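PDB 1VDD: recombination protein RecR from Deinococcus radiodurans, which probably acts with RecF and RecO in a RecBC-independent pathway of recombinational DNA repair, binding DNA and zinc. Local coordinates for residues L54-P58 with I59-I63; D90-A93 with L94-G98; N115-G118 with P119-H123. All blocks are in the same frame, centred on the assembly; numbering follows the deposited sequence.

Contact 1. Residues L54-P58 with I59-I63; sequences LHVCP and ICFNI. With ZN (zinc ion), chain E.
Val56 and Ile63 pair as an antiparallel, non-hydrogen-bonded bridge with their CA atoms 4.8 Å apart, and the chain between them folds back as a tight loop. Their side chains lie on the same face of this small two-stranded sheet. One backbone bond draws the loop together: Cys57 N donates to Asn62 O at 3.0 Å, with the donor lying above the plane of the carbonyl.

The loop is a zinc knuckle of the CPxC kind. Cys57 SG and Cys60 SG both bind the zinc ion and sit 3.6 Å from each other. In Cys57 the sulfur is anti to the backbone N (chi1 173°). In Cys60 it lies between the backbone N and the carbonyl carbon (chi1 56°). The two differently turned side chains thereby converge on one metal. Cys69 and Cys72 complete the site.

Phe61 lies against the backbone of the knuckle. Cys57 O stands 3.3 Å above one face of its ring, offset toward the rim. The same oxygen takes a CA-H...O contact from Phe61 CA, with 157° at the hydrogen. Pro58 O approaches the far end of the ring, 3.4 Å from Phe61 CZ. Val56 CG2 comes to the edge of the ring, 3.4 Å from Phe61 CD2.

At the open end of the hairpin, Leu54 CG meets Ile63 CG2 at 3.7 Å, and the two side chains cross obliquely. Ile63 also packs on Phe30 of the second subunit.

Four cysteines around one zinc suggest a structural site. If all four are thiolates, the site would carry net negative charge, which the nearby Arg130 may partly offset.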
ATOM      1  N   LEU A  54      -2.382   5.081  35.883  1.00 42.21           N
ATOM      2  CA  LEU A  54      -2.391   6.174  34.923  1.00 43.28           C
ATOM      3  C   LEU A  54      -3.516   7.176  35.046  1.00 42.91           C
ATOM      4  O   LEU A  54      -4.697   6.830  34.982  1.00 44.30           O
ATOM      5  CB  LEU A  54      -2.381   5.631  33.492  1.00 45.34           C
ATOM      6  CG  LEU A  54      -1.034   5.685  32.780  1.00 42.12           C
ATOM      7  CD1 LEU A  54       0.008   5.000  33.611  1.00 42.60           C
ATOM      8  CD2 LEU A  54      -1.159   5.032  31.429  1.00 40.10           C
ATOM      9  N   HIS A  55      -3.122   8.434  35.188  1.00 42.79           N
ATOM     10  CA  HIS A  55      -4.056   9.533  35.286  1.00 44.69           C
ATOM     11  C   HIS A  55      -3.446  10.755  34.624  1.00 41.89           C
ATOM     12  O   HIS A  55      -2.254  10.790  34.311  1.00 43.46           O
ATOM     13  CB  HIS A  55      -4.385   9.829  36.756  1.00 49.27           C
ATOM     14  CG  HIS A  55      -3.188  10.152  37.590  1.00 45.44           C
ATOM     15  ND1 HIS A  55      -2.497  11.336  37.471  1.00 48.27           N
ATOM     16  CD2 HIS A  55      -2.548   9.437  38.546  1.00 50.10           C
ATOM     17  CE1 HIS A  55      -1.483  11.339  38.315  1.00 49.78           C
ATOM     18  NE2 HIS A  55      -1.491  10.198  38.980  1.00 49.23           N
ATOM     19  N   VAL A  56      -4.279  11.758  34.413  1.00 43.33           N
ATOM     20  CA  VAL A  56      -3.838  12.986  33.785  1.00 46.62           C
ATOM     21  C   VAL A  56      -3.213  13.922  34.816  1.00 43.00           C
ATOM     22  O   VAL A  56      -3.680  13.998  35.943  1.00 45.78           O
ATOM     23  CB  VAL A  56      -5.038  13.674  33.078  1.00 46.15           C
ATOM     24  CG1 VAL A  56      -5.963  14.310  34.089  1.00 44.73           C
ATOM     25  CG2 VAL A  56      -4.542  14.671  32.088  1.00 50.89           C
ATOM     26  N   CYS A  57      -2.145  14.617  34.434  1.00 49.62           N
ATOM     27  CA  CYS A  57      -1.472  15.564  35.336  1.00 50.25           C
ATOM     28  C   CYS A  57      -2.415  16.729  35.618  1.00 50.40           C
ATOM     29  O   CYS A  57      -3.097  17.221  34.721  1.00 54.61           O
ATOM     30  CB  CYS A  57      -0.167  16.086  34.702  1.00 49.00           C
ATOM     31  SG  CYS A  57       0.699  17.419  35.607  1.00 50.03           S
ATOM     32  N   PRO A  58      -2.470  17.186  36.871  1.00 52.85           N
ATOM     33  CA  PRO A  58      -3.351  18.298  37.236  1.00 53.15           C
ATOM     34  C   PRO A  58      -2.930  19.655  36.653  1.00 55.63           C
ATOM     35  O   PRO A  58      -3.783  20.480  36.320  1.00 57.45           O
ATOM     36  CB  PRO A  58      -3.295  18.280  38.755  1.00 51.77           C
ATOM     37  CG  PRO A  58      -1.867  17.876  39.013  1.00 51.23           C
ATOM     38  CD  PRO A  58      -1.677  16.739  38.031  1.00 53.53           C
ATOM     39  N   ILE A  59      -1.620  19.877  36.538  1.00 56.10           N
ATOM     40  CA  ILE A  59      -1.073  21.132  36.005  1.00 56.81           C
ATOM     41  C   ILE A  59      -1.262  21.149  34.494  1.00 55.85           C
ATOM     42  O   ILE A  59      -2.160  21.813  33.968  1.00 53.36           O
ATOM     43  CB  ILE A  59       0.437  21.253  36.306  1.00 56.12           C
ATOM     44  CG1 ILE A  59       0.700  21.032  37.803  1.00 52.91           C
ATOM     45  CG2 ILE A  59       0.948  22.603  35.822  1.00 55.99           C
ATOM     46  CD1 ILE A  59      -0.183  21.856  38.739  1.00 44.89           C
ATOM     47  N   CYS A  60      -0.368  20.449  33.804  1.00 52.14           N
ATOM     48  CA  CYS A  60      -0.467  20.292  32.364  1.00 49.86           C
ATOM     49  C   CYS A  60      -1.227  18.984  32.421  1.00 49.77           C
ATOM     50  O   CYS A  60      -1.305  18.391  33.492  1.00 57.62           O
ATOM     51  CB  CYS A  60       0.906  20.060  31.746  1.00 47.66           C
ATOM     52  SG  CYS A  60       1.794  18.645  32.447  1.00 41.85           S
ATOM     53  N   PHE A  61      -1.789  18.510  31.324  1.00 42.58           N
ATOM     54  CA  PHE A  61      -2.504  17.252  31.432  1.00 35.79           C
ATOM     55  C   PHE A  61      -1.805  16.106  30.716  1.00 38.57           C
ATOM     56  O   PHE A  61      -2.421  15.289  30.027  1.00 30.31           O
ATOM     57  CB  PHE A  61      -3.944  17.457  30.969  1.00 38.04           C
ATOM     58  CG  PHE A  61      -4.735  18.316  31.914  1.00 43.94           C
ATOM     59  CD1 PHE A  61      -4.397  19.659  32.096  1.00 45.17           C
ATOM     60  CD2 PHE A  61      -5.738  17.766  32.704  1.00 43.20           C
ATOM     61  CE1 PHE A  61      -5.040  20.433  33.055  1.00 46.63           C
ATOM     62  CE2 PHE A  61      -6.391  18.533  33.669  1.00 48.31           C
ATOM     63  CZ  PHE A  61      -6.039  19.870  33.848  1.00 49.65           C
ATOM     64  N   ASN A  62      -0.490  16.068  30.901  1.00 39.04           N
ATOM     65  CA  ASN A  62       0.355  15.033  30.328  1.00 44.20           C
ATOM     66  C   ASN A  62       0.173  13.794  31.205  1.00 44.50           C
ATOM     67  O   ASN A  62       0.009  13.910  32.415  1.00 48.82           O
ATOM     68  CB  ASN A  62       1.811  15.497  30.341  1.00 46.19           C
ATOM     69  CG  ASN A  62       2.719  14.570  29.581  1.00 50.24           C
ATOM     70  OD1 ASN A  62       2.402  14.152  28.466  1.00 54.23           O
ATOM     71  ND2 ASN A  62       3.862  14.246  30.170  1.00 55.34           N
ATOM     72  N   ILE A  63       0.195  12.611  30.609  1.00 42.38           N
ATOM     73  CA  ILE A  63      -0.013  11.390  31.375  1.00 40.87           C
ATOM     74  C   ILE A  63       1.088  11.015  32.368  1.00 44.04           C
ATOM     75  O   ILE A  63       2.280  11.068  32.045  1.00 44.19           O
ATOM     76  CB  ILE A  63      -0.274  10.194  30.416  1.00 42.37           C
ATOM     77  CG1 ILE A  63      -1.653  10.356  29.773  1.00 44.68           C
ATOM     78  CG2 ILE A  63      -0.210   8.864  31.164  1.00 34.22           C
ATOM     79  CD1 ILE A  63      -2.038   9.224  28.854  1.00 49.23           C
TER
HETATM   80 ZN    ZN E 230       2.570  18.095  34.108  1.00 24.16          ZN

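Contact 2. Residues D90-A93 with L94-G98; sequences DVIA and LERSG
Ile92 O accepts two backbone N-H groups from the residues that follow it. Arg96 N donates at 2.6 Å and lies nearly in line with the C=O bond, and its N-H...O angle of 170° is almost straight. Glu95 N donates to the same oxygen at 2.8 Å from well above the carbonyl plane, with a more bent angle of 138°. Two residues earlier, Asp90 O accepts from Leu94 N at 2.7 Å. Asp90 O, the backbone oxygen, also lies 3.4 Å from Leu94 CG.

Ile92 and Arg96 run side by side and point the same way. Ile92 CG2 is 3.8 Å from Arg96 CG. The Arg96 chain bends at chi2 (-65°), which lays one face of its guanidinium over Ile92 CG2. An apolar methyl thus covers part of a charged group.

This segment leads out of helix 88-93 of the Toprim domain into the loop before strand 103-106. Leu94 packs on Cys83 and Val85 of strand 81-85, and on Leu186 of the third subunit. Glu95 OE2 forms a salt bridge with Arg77 and a hydrogen bond with Tyr104 OH, while Asp90 OD2 accepts from Glu87 N.

After the helical bonds the chain makes a type I beta turn from Glu95 to Gly98. Gly98 N closes it with a weak bond to Glu95 O at 3.4 Å. Within the turn, Ser97 CB rests 3.4 Å from Ala93 O.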
ATOM      1  N   ASP A  90       1.970  13.514  21.355  1.00 42.65           N
ATOM      2  CA  ASP A  90       2.752  14.572  20.738  1.00 40.09           C
ATOM      3  C   ASP A  90       3.856  14.982  21.694  1.00 38.50           C
ATOM      4  O   ASP A  90       4.916  15.410  21.267  1.00 40.40           O
ATOM      5  CB  ASP A  90       1.900  15.797  20.436  1.00 39.79           C
ATOM      6  CG  ASP A  90       0.631  15.465  19.703  1.00 40.21           C
ATOM      7  OD1 ASP A  90       0.683  14.685  18.732  1.00 49.46           O
ATOM      8  OD2 ASP A  90      -0.426  16.003  20.087  1.00 44.17           O
ATOM      9  N   VAL A  91       3.607  14.865  22.993  1.00 38.84           N
ATOM     10  CA  VAL A  91       4.627  15.225  23.964  1.00 40.32           C
ATOM     11  C   VAL A  91       5.823  14.305  23.757  1.00 46.46           C
ATOM     12  O   VAL A  91       6.969  14.751  23.791  1.00 46.63           O
ATOM     13  CB  VAL A  91       4.119  15.090  25.414  1.00 39.81           C
ATOM     14  CG1 VAL A  91       5.289  15.255  26.381  1.00 36.81           C
ATOM     15  CG2 VAL A  91       3.048  16.153  25.697  1.00 30.38           C
ATOM     16  N   ILE A  92       5.563  13.022  23.524  1.00 48.23           N
ATOM     17  CA  ILE A  92       6.656  12.089  23.296  1.00 47.94           C
ATOM     18  C   ILE A  92       7.352  12.480  21.998  1.00 47.97           C
ATOM     19  O   ILE A  92       8.567  12.638  21.957  1.00 48.08           O
ATOM     20  CB  ILE A  92       6.163  10.638  23.156  1.00 49.74           C
ATOM     21  CG1 ILE A  92       5.279  10.247  24.355  1.00 50.58           C
ATOM     22  CG2 ILE A  92       7.366   9.711  23.035  1.00 50.55           C
ATOM     23  CD1 ILE A  92       5.985  10.260  25.700  1.00 49.38           C
ATOM     24  N   ALA A  93       6.566  12.643  20.939  1.00 49.10           N
ATOM     25  CA  ALA A  93       7.102  13.013  19.631  1.00 48.15           C
ATOM     26  C   ALA A  93       7.995  14.247  19.719  1.00 47.33           C
ATOM     27  O   ALA A  93       9.106  14.245  19.195  1.00 47.11           O
ATOM     28  CB  ALA A  93       5.962  13.257  18.650  1.00 46.33           C
ATOM     29  N   LEU A  94       7.513  15.297  20.382  1.00 48.31           N
ATOM     30  CA  LEU A  94       8.294  16.522  20.535  1.00 48.54           C
ATOM     31  C   LEU A  94       9.351  16.381  21.618  1.00 49.73           C
ATOM     32  O   LEU A  94      10.153  17.291  21.819  1.00 57.04           O
ATOM     33  CB  LEU A  94       7.394  17.721  20.867  1.00 45.08           C
ATOM     34  CG  LEU A  94       6.339  18.093  19.823  1.00 52.36           C
ATOM     35  CD1 LEU A  94       5.586  19.333  20.276  1.00 51.97           C
ATOM     36  CD2 LEU A  94       7.014  18.333  18.474  1.00 56.97           C
ATOM     37  N   GLU A  95       9.353  15.249  22.318  1.00 49.40           N
ATOM     38  CA  GLU A  95      10.329  14.999  23.382  1.00 50.02           C
ATOM     39  C   GLU A  95      11.498  14.176  22.820  1.00 54.08           C
ATOM     40  O   GLU A  95      12.667  14.486  23.059  1.00 46.53           O
ATOM     41  CB  GLU A  95       9.656  14.264  24.550  1.00 51.19           C
ATOM     42  CG  GLU A  95      10.563  13.972  25.735  1.00 52.84           C
ATOM     43  CD  GLU A  95      11.065  15.228  26.430  1.00 55.40           C
ATOM     44  OE1 GLU A  95      12.114  15.137  27.100  1.00 48.48           O
ATOM     45  OE2 GLU A  95      10.413  16.295  26.317  1.00 53.54           O
ATOM     46  N   ARG A  96      11.166  13.135  22.061  1.00 59.93           N
ATOM     47  CA  ARG A  96      12.162  12.277  21.427  1.00 64.29           C
ATOM     48  C   ARG A  96      12.739  13.045  20.237  1.00 64.68           C
ATOM     49  O   ARG A  96      13.455  12.483  19.407  1.00 66.79           O
ATOM     50  CB  ARG A  96      11.513  10.975  20.923  1.00 67.08           C
ATOM     51  CG  ARG A  96      10.988  10.043  22.015  1.00 72.67           C
ATOM     52  CD  ARG A  96      12.122   9.502  22.883  1.00 77.65           C
ATOM     53  NE  ARG A  96      11.656   8.592  23.930  1.00 80.41           N
ATOM     54  CZ  ARG A  96      11.018   7.444  23.704  1.00 83.20           C
ATOM     55  NH1 ARG A  96      10.761   7.052  22.461  1.00 82.65           N
ATOM     56  NH2 ARG A  96      10.640   6.680  24.725  1.00 83.44           N
ATOM     57  N   SER A  97      12.415  14.334  20.162  1.00 62.12           N
ATOM     58  CA  SER A  97      12.872  15.186  19.077  1.00 59.20           C
ATOM     59  C   SER A  97      14.187  15.884  19.417  1.00 60.12           C
ATOM     60  O   SER A  97      14.741  16.613  18.586  1.00 55.01           O
ATOM     61  CB  SER A  97      11.799  16.226  18.751  1.00 57.97           C
ATOM     62  OG  SER A  97      12.208  17.061  17.686  1.00 53.92           O
ATOM     63  N   GLY A  98      14.672  15.653  20.637  1.00 59.31           N
ATOM     64  CA  GLY A  98      15.923  16.246  21.098  1.00 60.47           C
ATOM     65  C   GLY A  98      16.177  17.721  20.801  1.00 57.95           C
ATOM     66  O   GLY A  98      17.282  18.094  20.396  1.00 59.42           O
TER

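Contact 3. Residues N115-G118 with P119-H123; sequences NGVG and PDKLH
Lys121 starts with CG anti to its carbonyl carbon (chi1 -61°) and then folds at chi3 (73°) and chi4, so that its aliphatic chain lies across Val117 at about a right angle. The setting is a beta turn from Gly118 to Lys121, in the long Toprim loop between strands 103-106 and 136-139. Lys121 N closes the turn by donating to Gly118 O at 2.7 Å, with a nearly straight N-H...O angle of 174°. Asp120 N also comes very near that oxygen, but its position is less sure. Pro119 and Asp120 form the corner of the turn. The Pro119 ring packs on Leu111 and Ile124 of the same chain. Leu122, just beyond the turn, is buried and also touches Leu111.

Lysine carbons make the hydrophobic part of the contact. Lys121 CB sits 4.0 Å from Val117 CG1, and Lys121 CE is equally distant from Val117 CG2. Both methyls of the valine are therefore used. The middle of the lysine chain comes nearer: Lys121 CD lies 3.6 Å from Val117 CG1 and 3.3 Å from Val117 CA.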
ATOM      1  N   ASN A 115     -19.153  19.581  15.745  1.00 85.90           N
ATOM      2  CA  ASN A 115     -19.701  18.699  16.772  1.00 84.86           C
ATOM      3  C   ASN A 115     -19.845  19.317  18.153  1.00 83.93           C
ATOM      4  O   ASN A 115     -19.669  18.632  19.161  1.00 83.79           O
ATOM      5  CB  ASN A 115     -18.841  17.441  16.869  1.00 85.35           C
ATOM      6  CG  ASN A 115     -18.378  16.961  15.515  1.00 86.57           C
ATOM      7  OD1 ASN A 115     -19.176  16.800  14.594  1.00 87.82           O
ATOM      8  ND2 ASN A 115     -17.080  16.733  15.384  1.00 88.42           N
ATOM      9  N   GLY A 116     -20.173  20.606  18.194  1.00 83.87           N
ATOM     10  CA  GLY A 116     -20.344  21.296  19.461  1.00 82.93           C
ATOM     11  C   GLY A 116     -19.179  21.132  20.423  1.00 82.78           C
ATOM     12  O   GLY A 116     -19.281  21.501  21.599  1.00 85.00           O
ATOM     13  N   VAL A 117     -18.076  20.572  19.930  1.00 77.61           N
ATOM     14  CA  VAL A 117     -16.886  20.370  20.747  1.00 68.49           C
ATOM     15  C   VAL A 117     -16.191  21.715  20.879  1.00 66.91           C
ATOM     16  O   VAL A 117     -15.601  22.214  19.922  1.00 68.62           O
ATOM     17  CB  VAL A 117     -15.932  19.365  20.088  1.00 61.50           C
ATOM     18  CG1 VAL A 117     -14.719  19.154  20.959  1.00 57.68           C
ATOM     19  CG2 VAL A 117     -16.652  18.054  19.853  1.00 57.93           C
ATOM     20  N   GLY A 118     -16.276  22.308  22.065  1.00 64.11           N
ATOM     21  CA  GLY A 118     -15.663  23.604  22.277  1.00 59.48           C
ATOM     22  C   GLY A 118     -14.603  23.597  23.356  1.00 57.66           C
ATOM     23  O   GLY A 118     -14.384  22.575  24.003  1.00 57.71           O
ATOM     24  N   PRO A 119     -13.932  24.736  23.574  1.00 56.27           N
ATOM     25  CA  PRO A 119     -12.878  24.889  24.577  1.00 56.65           C
ATOM     26  C   PRO A 119     -13.322  24.560  25.994  1.00 59.17           C
ATOM     27  O   PRO A 119     -12.814  25.124  26.963  1.00 63.47           O
ATOM     28  CB  PRO A 119     -12.463  26.352  24.421  1.00 54.72           C
ATOM     29  CG  PRO A 119     -13.726  27.005  23.974  1.00 54.71           C
ATOM     30  CD  PRO A 119     -14.229  26.031  22.939  1.00 55.19           C
ATOM     31  N   ASP A 120     -14.280  23.654  26.118  1.00 60.43           N
ATOM     32  CA  ASP A 120     -14.761  23.257  27.428  1.00 60.65           C
ATOM     33  C   ASP A 120     -14.664  21.753  27.469  1.00 61.57           C
ATOM     34  O   ASP A 120     -14.781  21.142  28.527  1.00 65.60           O
ATOM     35  CB  ASP A 120     -16.199  23.716  27.634  1.00 61.42           C
ATOM     36  CG  ASP A 120     -16.393  25.182  27.272  1.00 71.24           C
ATOM     37  OD1 ASP A 120     -16.801  25.469  26.120  1.00 74.22           O
ATOM     38  OD2 ASP A 120     -16.120  26.049  28.132  1.00 70.66           O
ATOM     39  N   LYS A 121     -14.446  21.162  26.298  1.00 58.60           N
ATOM     40  CA  LYS A 121     -14.294  19.720  26.177  1.00 56.98           C
ATOM     41  C   LYS A 121     -12.800  19.452  26.085  1.00 55.39           C
ATOM     42  O   LYS A 121     -12.363  18.305  26.092  1.00 51.09           O
ATOM     43  CB  LYS A 121     -14.993  19.198  24.919  1.00 61.32           C
ATOM     44  CG  LYS A 121     -16.494  19.446  24.885  1.00 65.97           C
ATOM     45  CD  LYS A 121     -17.147  18.837  23.644  1.00 63.93           C
ATOM     46  CE  LYS A 121     -17.218  17.315  23.723  1.00 61.59           C
ATOM     47  NZ  LYS A 121     -18.091  16.842  24.835  1.00 59.23           N
ATOM     48  N   LEU A 122     -12.027  20.532  25.990  1.00 55.63           N
ATOM     49  CA  LEU A 122     -10.565  20.458  25.919  1.00 56.97           C
ATOM     50  C   LEU A 122      -9.972  21.242  27.098  1.00 57.32           C
ATOM     51  O   LEU A 122     -10.525  22.257  27.521  1.00 61.02           O
ATOM     52  CB  LEU A 122     -10.048  21.036  24.592  1.00 54.27           C
ATOM     53  CG  LEU A 122     -10.478  20.343  23.290  1.00 52.65           C
ATOM     54  CD1 LEU A 122      -9.779  21.004  22.108  1.00 46.41           C
ATOM     55  CD2 LEU A 122     -10.137  18.861  23.338  1.00 45.02           C
ATOM     56  N   HIS A 123      -8.843  20.772  27.618  1.00 54.58           N
ATOM     57  CA  HIS A 123      -8.211  21.410  28.759  1.00 50.83           C
ATOM     58  C   HIS A 123      -7.637  22.797  28.477  1.00 48.94           C
ATOM     59  O   HIS A 123      -6.481  23.079  28.786  1.00 45.36           O
ATOM     60  CB  HIS A 123      -7.128  20.486  29.328  1.00 50.28           C
ATOM     61  CG  HIS A 123      -7.652  19.159  29.786  1.00 48.61           C
ATOM     62  ND1 HIS A 123      -7.462  17.995  29.073  1.00 48.58           N
ATOM     63  CD2 HIS A 123      -8.416  18.824  30.853  1.00 47.84           C
ATOM     64  CE1 HIS A 123      -8.090  17.002  29.677  1.00 48.30           C
ATOM     65  NE2 HIS A 123      -8.678  17.478  30.759  1.00 47.14           N
TER

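How the contacts relate
Contacts 1 and 2 are partly buried and both touch the second subunit, whereas contact 3 lies at the surface and meets no other chain of the assembly. Contacts 2 and 3 belong to the Toprim domain, yet their nearest atoms are about 11 Å apart. Contact 1, in the zinc finger, touches both. Its Asn62 OD1 packs 3.5 Å from Val91 CG2 of contact 2, and its Phe61 CD2 lies 3.4 Å from His123 CD2 of contact 3, where the two rings stack. The chemistry differs accordingly. Zinc and a short antiparallel pairing tie 54-63 together. Helical backbone bonds run to Arg96 in 90-98, before a type I turn. A single turn with an aliphatic lysine chain shapes 115-123.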